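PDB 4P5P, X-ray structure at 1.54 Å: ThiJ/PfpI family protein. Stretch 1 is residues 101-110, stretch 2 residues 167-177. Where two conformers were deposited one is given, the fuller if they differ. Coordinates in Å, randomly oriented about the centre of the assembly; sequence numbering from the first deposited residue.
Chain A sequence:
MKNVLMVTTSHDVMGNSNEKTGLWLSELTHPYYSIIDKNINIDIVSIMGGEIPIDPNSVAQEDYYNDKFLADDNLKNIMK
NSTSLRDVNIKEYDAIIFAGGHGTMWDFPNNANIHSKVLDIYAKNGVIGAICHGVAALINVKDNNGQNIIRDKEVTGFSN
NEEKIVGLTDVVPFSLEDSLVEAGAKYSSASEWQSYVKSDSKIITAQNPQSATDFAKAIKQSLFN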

ATOM      1  N   GLY A 101      -1.085   6.159  -3.016  1.00 12.03           N
ATOM      2  CA  GLY A 101      -2.030   7.138  -3.518  1.00 11.86           C
ATOM      3  C   GLY A 101      -2.689   7.808  -2.324  1.00 11.66           C
ATOM      4  O   GLY A 101      -2.893   7.189  -1.281  1.00 11.59           O
ATOM      5  N   HIS A 102      -3.020   9.083  -2.460  1.00 11.78           N
ATOM      6  CA  HIS A 102      -3.577   9.824  -1.334  1.00 12.71           C
ATOM      7  C   HIS A 102      -4.929   9.295  -0.856  1.00 12.53           C
ATOM      8  O   HIS A 102      -5.280   9.501   0.295  1.00 13.23           O
ATOM      9  N   GLY A 103      -5.665   8.585  -1.710  1.00 12.05           N
ATOM     10  CA  GLY A 103      -6.970   8.076  -1.308  1.00 12.17           C
ATOM     11  C   GLY A 103      -6.897   7.241  -0.046  1.00 11.37           C
ATOM     12  O   GLY A 103      -7.814   7.253   0.780  1.00 11.45           O
ATOM     13  N   THR A 104      -5.789   6.528   0.107  1.00 10.59           N
ATOM     14  CA  THR A 104      -5.557   5.651   1.254  1.00 10.62           C
ATOM     15  C   THR A 104      -5.684   6.361   2.599  1.00 10.44           C
ATOM     16  O   THR A 104      -6.009   5.730   3.608  1.00 11.86           O
ATOM     17  N   MET A 105      -5.408   7.662   2.627  1.00 11.44           N
ATOM     18  CA  MET A 105      -5.426   8.402   3.884  1.00 12.65           C
ATOM     19  C   MET A 105      -6.825   8.463   4.479  1.00 12.57           C
ATOM     20  O   MET A 105      -6.972   8.653   5.687  1.00 14.58           O
ATOM     21  N   TRP A 106      -7.845   8.265   3.637  1.00 12.56           N
ATOM     22  CA  TRP A 106      -9.238   8.380   4.075  1.00 13.60           C
ATOM     23  C   TRP A 106      -9.935   7.038   4.277  1.00 13.92           C
ATOM     24  O   TRP A 106     -10.982   7.004   4.917  1.00 15.62           O
ATOM     25  N   ASP A 107      -9.401   5.943   3.739  1.00 12.00           N
ATOM     26  CA  ASP A 107     -10.074   4.653   3.957  1.00 10.95           C
ATOM     27  C   ASP A 107      -9.186   3.491   4.397  1.00 11.81           C
ATOM     28  O   ASP A 107      -9.703   2.410   4.667  1.00 12.44           O
ATOM     29  N   PHE A 108      -7.883   3.701   4.570  1.00 11.14           N
ATOM     30  CA  PHE A 108      -7.047   2.637   5.137  1.00 11.71           C
ATOM     31  C   PHE A 108      -6.955   2.622   6.673  1.00 11.68           C
ATOM     32  O   PHE A 108      -7.010   1.546   7.263  1.00 11.32           O
ATOM     33  N   PRO A 109      -6.759   3.793   7.320  1.00 12.25           N
ATOM     34  CA  PRO A 109      -6.357   3.754   8.740  1.00 13.51           C
ATOM     35  C   PRO A 109      -7.307   3.018   9.677  1.00 12.81           C
ATOM     36  O   PRO A 109      -6.870   2.380  10.633  1.00 13.85           O
ATOM     37  N   ASN A 110      -8.601   3.139   9.422  1.00 13.06           N
ATOM     38  CA  ASN A 110      -9.585   2.639  10.379  1.00 14.32           C
ATOM     39  C   ASN A 110     -10.352   1.431   9.841  1.00 13.42           C
ATOM     40  O   ASN A 110     -11.349   1.009  10.417  1.00 17.93           O
ATOM     41  N   GLY A 167       2.193  20.174  -1.816  1.00 27.60           N
ATOM     42  CA  GLY A 167       1.216  21.154  -1.377  1.00 27.99           C
ATOM     43  C   GLY A 167      -0.042  20.616  -0.720  1.00 28.06           C
ATOM     44  O   GLY A 167      -1.082  21.275  -0.745  1.00 29.19           O
ATOM     45  N   LEU A 168       0.044  19.439  -0.110  1.00 26.91           N
ATOM     46  CA  LEU A 168      -1.140  18.789   0.445  1.00 26.67           C
ATOM     47  C   LEU A 168      -1.067  18.589   1.953  1.00 25.90           C
ATOM     48  O   LEU A 168      -1.897  17.896   2.513  1.00 23.89           O
ATOM     49  N   THR A 169      -0.094  19.216   2.604  1.00 27.17           N
ATOM     50  CA  THR A 169       0.061  19.112   4.052  0.68 28.29           C
ATOM     51  C   THR A 169      -1.232  19.465   4.777  1.00 28.60           C
ATOM     52  O   THR A 169      -1.572  18.851   5.786  1.00 28.09           O
ATOM     53  N   ASP A 170      -1.939  20.462   4.251  1.00 29.52           N
ATOM     54  CA  ASP A 170      -3.162  20.962   4.868  1.00 30.35           C
ATOM     55  C   ASP A 170      -4.436  20.347   4.269  1.00 29.30           C
ATOM     56  O   ASP A 170      -5.549  20.707   4.657  1.00 29.22           O
ATOM     57  N   VAL A 171      -4.276  19.412   3.339  1.00 27.03           N
ATOM     58  CA  VAL A 171      -5.423  18.735   2.736  1.00 26.21           C
ATOM     59  C   VAL A 171      -5.604  17.334   3.329  1.00 23.87           C
ATOM     60  O   VAL A 171      -6.732  16.886   3.559  1.00 22.96           O
ATOM     61  N   VAL A 172      -4.495  16.645   3.574  1.00 22.80           N
ATOM     62  CA  VAL A 172      -4.564  15.300   4.136  1.00 22.18           C
ATOM     63  C   VAL A 172      -5.128  15.403   5.554  1.00 20.88           C
ATOM     64  O   VAL A 172      -4.945  16.424   6.220  1.00 21.73           O
ATOM     65  N   PRO A 173      -5.854  14.364   6.010  1.00 20.03           N
ATOM     66  CA  PRO A 173      -6.547  14.430   7.303  1.00 20.62           C
ATOM     67  C   PRO A 173      -5.611  14.330   8.511  1.00 20.02           C
ATOM     68  O   PRO A 173      -6.001  14.662   9.624  1.00 22.23           O
ATOM     69  N   PHE A 174      -4.383  13.887   8.282  1.00 18.65           N
ATOM     70  CA  PHE A 174      -3.377  13.756   9.326  1.00 17.95           C
ATOM     71  C   PHE A 174      -2.050  13.594   8.609  1.00 17.30           C
ATOM     72  O   PHE A 174      -2.024  13.305   7.416  1.00 17.71           O
ATOM     73  N   SER A 175      -0.955  13.822   9.324  1.00 17.89           N
ATOM     74  CA  SER A 175       0.371  13.580   8.786  1.00 16.77           C
ATOM     75  C   SER A 175       0.724  12.109   8.978  1.00 15.26           C
ATOM     76  O   SER A 175       0.756  11.604  10.103  1.00 15.79           O
ATOM     77  N   LEU A 176       0.992  11.425   7.878  1.00 14.44           N
ATOM     78  CA  LEU A 176       1.349  10.016   7.939  1.00 13.97           C
ATOM     79  C   LEU A 176       2.597   9.779   8.786  1.00 15.07           C
ATOM     80  O   LEU A 176       2.605   8.915   9.651  1.00 15.10           O
ATOM     81  N   GLU A 177       3.657  10.535   8.501  1.00 16.43           N
ATOM     82  CA  GLU A 177       4.880  10.452   9.283  1.00 16.08           C
ATOM     83  C   GLU A 177       4.614  10.643  10.774  1.00 15.26           C
ATOM     84  O   GLU A 177       5.077   9.859  11.607  1.00 14.89           O
TER

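Two segments distant in sequence can pack together without a direct hydrogen bond, largely through aromatic faces and aliphatic groups, and the ThiJ/PfpI family protein offers a compact example. No hydrogen bond crosses between residues 101-110 and 167-177. Instead, three rings each receive a carbon over one face, and together the two stretches bury 466 Å² of surface.

Met105 carries the largest share. Its CA-to-CB bond points toward the second stretch, and its three chi angles, -66°, -69° and -80°, all lie in the m well. This mmm rotamer coils the chain rather than extending it, and delivers the terminal methyl into a pocket lined by Val172, Phe174 and Leu176. There CE sits 3.6 Å from the centroid of the Phe174 ring, 17° off its normal, a CH-pi contact over the face. The sulfur is less well aligned, with SD 4.5 Å from the same Phe174 centroid in an oblique approach. The methyl also comes within 3.1 Å of the Phe174 backbone, measured from Met105 CE to Phe174 O, and packs against Leu176, with Met105 CE 4.1 Å from Leu176 CB. Nearer the backbone, Met105 CB lies 3.9 Å from Pro173 CD, so the side chain is engaged at its root as well as its tip.

Phe174 shows how a rotamer can redirect a side chain. Its CA-to-CB bond points sideways, but chi1 of 62° (p) and chi2 of -88° bring the ring back to the first stretch. Besides receiving the methionine methyl, the ring meets Pro109, whose CG is 3.8 Å from Phe174 CZ.

Trp106 follows the same logic from the other stretch. It too starts sideways; with chi1 at -75° (m) and chi2 at -86°, the indole reaches across, its six-membered ring lying against Pro173. The CD atom of Pro173 stands 4.0 Å from the centroid of that Trp106 ring, 27° off the normal. At the ring edge, Trp106 CZ2 approaches Val171 O at 3.6 Å. Pro173 thus packs against both Met105 and Trp106.

The third ring belongs to His102, whose CA-to-CB bond points toward the second stretch, with chi1 of -80° (m) and chi2 of 89°. Leu168, in an mt rotamer, places CD1 over one face, 3.6 Å from the His102 centroid, while Val172, with chi1 at -72° (m), offers CG1 to the edge, 3.7 Å from His102 CD2. The imidazole is not left without a polar partner, since NE2 is hydrogen-bonded elsewhere in the structure.

Two hydroxyl side chains serve local architecture, while Asp107 and Glu177 bond elsewhere in the structure. Thr104, in the p rotamer, donates from OG1 to Gly101 O at 2.8 Å, bracing the turn that leads into Met105. Ser175, its CA-to-CB bond directed away from the first stretch, occupies the N-cap position and caps a backbone nitrogen just beyond the second. The principle is one of separation: local hydrogen bonds brace each segment, while largely apolar packing lies between them.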

ATOM      1  CB  HIS A 102      -3.704  11.299  -1.690  1.00 13.89           C
ATOM      2  CG  HIS A 102      -2.423  12.063  -1.574  1.00 15.04           C
ATOM      3  ND1 HIS A 102      -1.532  12.184  -2.622  1.00 16.44           N
ATOM      4  CD2 HIS A 102      -1.875  12.735  -0.533  1.00 16.05           C
ATOM      5  CE1 HIS A 102      -0.509  12.929  -2.238  1.00 16.99           C
ATOM      6  NE2 HIS A 102      -0.696  13.277  -0.975  1.00 16.77           N
ATOM      7  CB  THR A 104      -4.153   5.017   1.207  1.00 10.62           C
ATOM      8  OG1 THR A 104      -3.162   6.051   1.220  1.00 11.79           O
ATOM      9  CG2 THR A 104      -3.952   4.169  -0.035  1.00 11.01           C
ATOM     10  CB  MET A 105      -4.874   9.812   3.677  1.00 13.16           C
ATOM     11  CG  MET A 105      -3.407   9.812   3.304  1.00 13.85           C
ATOM     12  SD  MET A 105      -2.304   9.302   4.644  1.00 14.82           S
ATOM     13  CE  MET A 105      -2.203  10.798   5.616  1.00 14.96           C
ATOM     14  CB  TRP A 106     -10.042   9.216   3.076  1.00 14.22           C
ATOM     15  CG  TRP A 106      -9.755  10.681   3.174  1.00 14.15           C
ATOM     16  CD1 TRP A 106     -10.342  11.569   4.025  1.00 15.43           C
ATOM     17  CD2 TRP A 106      -8.808  11.436   2.402  1.00 14.45           C
ATOM     18  NE1 TRP A 106      -9.823  12.829   3.836  1.00 16.32           N
ATOM     19  CE2 TRP A 106      -8.883  12.779   2.845  1.00 15.32           C
ATOM     20  CE3 TRP A 106      -7.906  11.115   1.379  1.00 13.68           C
ATOM     21  CZ2 TRP A 106      -8.092  13.796   2.300  1.00 15.62           C
ATOM     22  CZ3 TRP A 106      -7.121  12.134   0.838  1.00 14.14           C
ATOM     23  CH2 TRP A 106      -7.221  13.454   1.300  1.00 15.68           C
ATOM     24  CB  ASP A 107     -10.896   4.232   2.715  1.00 12.21           C
ATOM     25  CG  ASP A 107     -10.067   3.922   1.477  1.00 11.75           C
ATOM     26  OD1 ASP A 107      -8.843   4.132   1.456  1.00 11.63           O
ATOM     27  OD2 ASP A 107     -10.685   3.465   0.487  1.00 11.46           O
ATOM     28  CB  PHE A 108      -5.616   2.715   4.588  1.00 10.82           C
ATOM     29  CG  PHE A 108      -5.394   2.024   3.255  1.00  9.91           C
ATOM     30  CD1 PHE A 108      -6.444   1.611   2.451  1.00  9.64           C
ATOM     31  CD2 PHE A 108      -4.093   1.802   2.811  1.00  9.18           C
ATOM     32  CE1 PHE A 108      -6.199   0.961   1.250  1.00 10.57           C
ATOM     33  CE2 PHE A 108      -3.848   1.178   1.628  1.00 10.71           C
ATOM     34  CZ  PHE A 108      -4.889   0.744   0.838  1.00 10.90           C
ATOM     35  CB  PRO A 109      -6.314   5.234   9.145  1.00 16.55           C
ATOM     36  CG  PRO A 109      -6.161   5.987   7.910  1.00 16.92           C
ATOM     37  CD  PRO A 109      -6.782   5.171   6.800  1.00 14.47           C
ATOM     38  CB  ASN A 110     -10.505   3.788  10.765  1.00 17.04           C
ATOM     39  CG  ASN A 110      -9.746   4.905  11.481  1.00 17.16           C
ATOM     40  OD1 ASN A 110      -8.996   4.643  12.410  1.00 20.56           O
ATOM     41  ND2 ASN A 110      -9.853   6.131  10.983  1.00 21.65           N
ATOM     42  CB  LEU A 168      -1.359  17.440  -0.247  1.00 26.98           C
ATOM     43  CG  LEU A 168      -1.735  17.538  -1.730  1.00 27.65           C
ATOM     44  CD1 LEU A 168      -1.657  16.167  -2.395  1.00 26.89           C
ATOM     45  CD2 LEU A 168      -3.129  18.134  -1.899  1.00 29.30           C
ATOM     46  CB  THR A 169       1.188  20.038   4.560  0.68 29.13           C
ATOM     47  OG1 THR A 169       2.427  19.663   3.951  0.68 29.27           O
ATOM     48  CG2 THR A 169       1.336  19.948   6.077  0.68 29.11           C
ATOM     49  CB  ASP A 170      -3.211  22.491   4.743  1.00 32.26           C
ATOM     50  CG  ASP A 170      -4.221  23.120   5.680  0.51 34.19           C
ATOM     51  OD1 ASP A 170      -3.918  23.232   6.887  0.28 35.02           O
ATOM     52  OD2 ASP A 170      -5.313  23.503   5.209  0.09 34.65           O
ATOM     53  CB  VAL A 171      -5.273  18.637   1.202  1.00 26.88           C
ATOM     54  CG1 VAL A 171      -6.490  17.975   0.590  1.00 28.17           C
ATOM     55  CG2 VAL A 171      -5.067  20.031   0.595  1.00 27.97           C
ATOM     56  CB  VAL A 172      -3.185  14.587   4.134  1.00 22.46           C
ATOM     57  CG1 VAL A 172      -2.774  14.200   2.711  1.00 23.62           C
ATOM     58  CG2 VAL A 172      -2.113  15.446   4.817  1.00 23.15           C
ATOM     59  CB  PRO A 173      -7.505  13.236   7.240  1.00 20.02           C
ATOM     60  CG  PRO A 173      -6.857  12.276   6.282  1.00 20.19           C
ATOM     61  CD  PRO A 173      -6.126  13.106   5.288  1.00 20.13           C
ATOM     62  CB  PHE A 174      -3.663  12.561  10.248  1.00 17.95           C
ATOM     63  CG  PHE A 174      -3.646  11.238   9.536  1.00 17.15           C
ATOM     64  CD1 PHE A 174      -4.792  10.749   8.937  1.00 18.09           C
ATOM     65  CD2 PHE A 174      -2.482  10.492   9.450  1.00 16.18           C
ATOM     66  CE1 PHE A 174      -4.787   9.536   8.261  1.00 18.07           C
ATOM     67  CE2 PHE A 174      -2.465   9.280   8.786  1.00 17.21           C
ATOM     68  CZ  PHE A 174      -3.629   8.802   8.182  1.00 17.70           C
ATOM     69  CB  SER A 175       1.411  14.478   9.467  1.00 17.45           C
ATOM     70  OG  SER A 175       2.681  13.859   9.461  1.00 19.28           O
ATOM     71  CB  LEU A 176       1.558   9.477   6.529  1.00 14.35           C
ATOM     72  CG  LEU A 176       2.020   8.025   6.445  1.00 14.43           C
ATOM     73  CD1 LEU A 176       1.062   7.071   7.163  1.00 15.68           C
ATOM     74  CD2 LEU A 176       2.148   7.635   5.002  1.00 13.87           C
ATOM     75  CB  GLU A 177       5.893  11.495   8.784  1.00 17.31           C
ATOM     76  CG  GLU A 177       7.140  11.594   9.642  1.00 17.84           C
ATOM     77  CD  GLU A 177       8.216  12.503   9.052  1.00 19.68           C
ATOM     78  OE1 GLU A 177       9.164  12.815   9.798  1.00 20.35           O
ATOM     79  OE2 GLU A 177       8.132  12.892   7.867  1.00 20.25           O
TER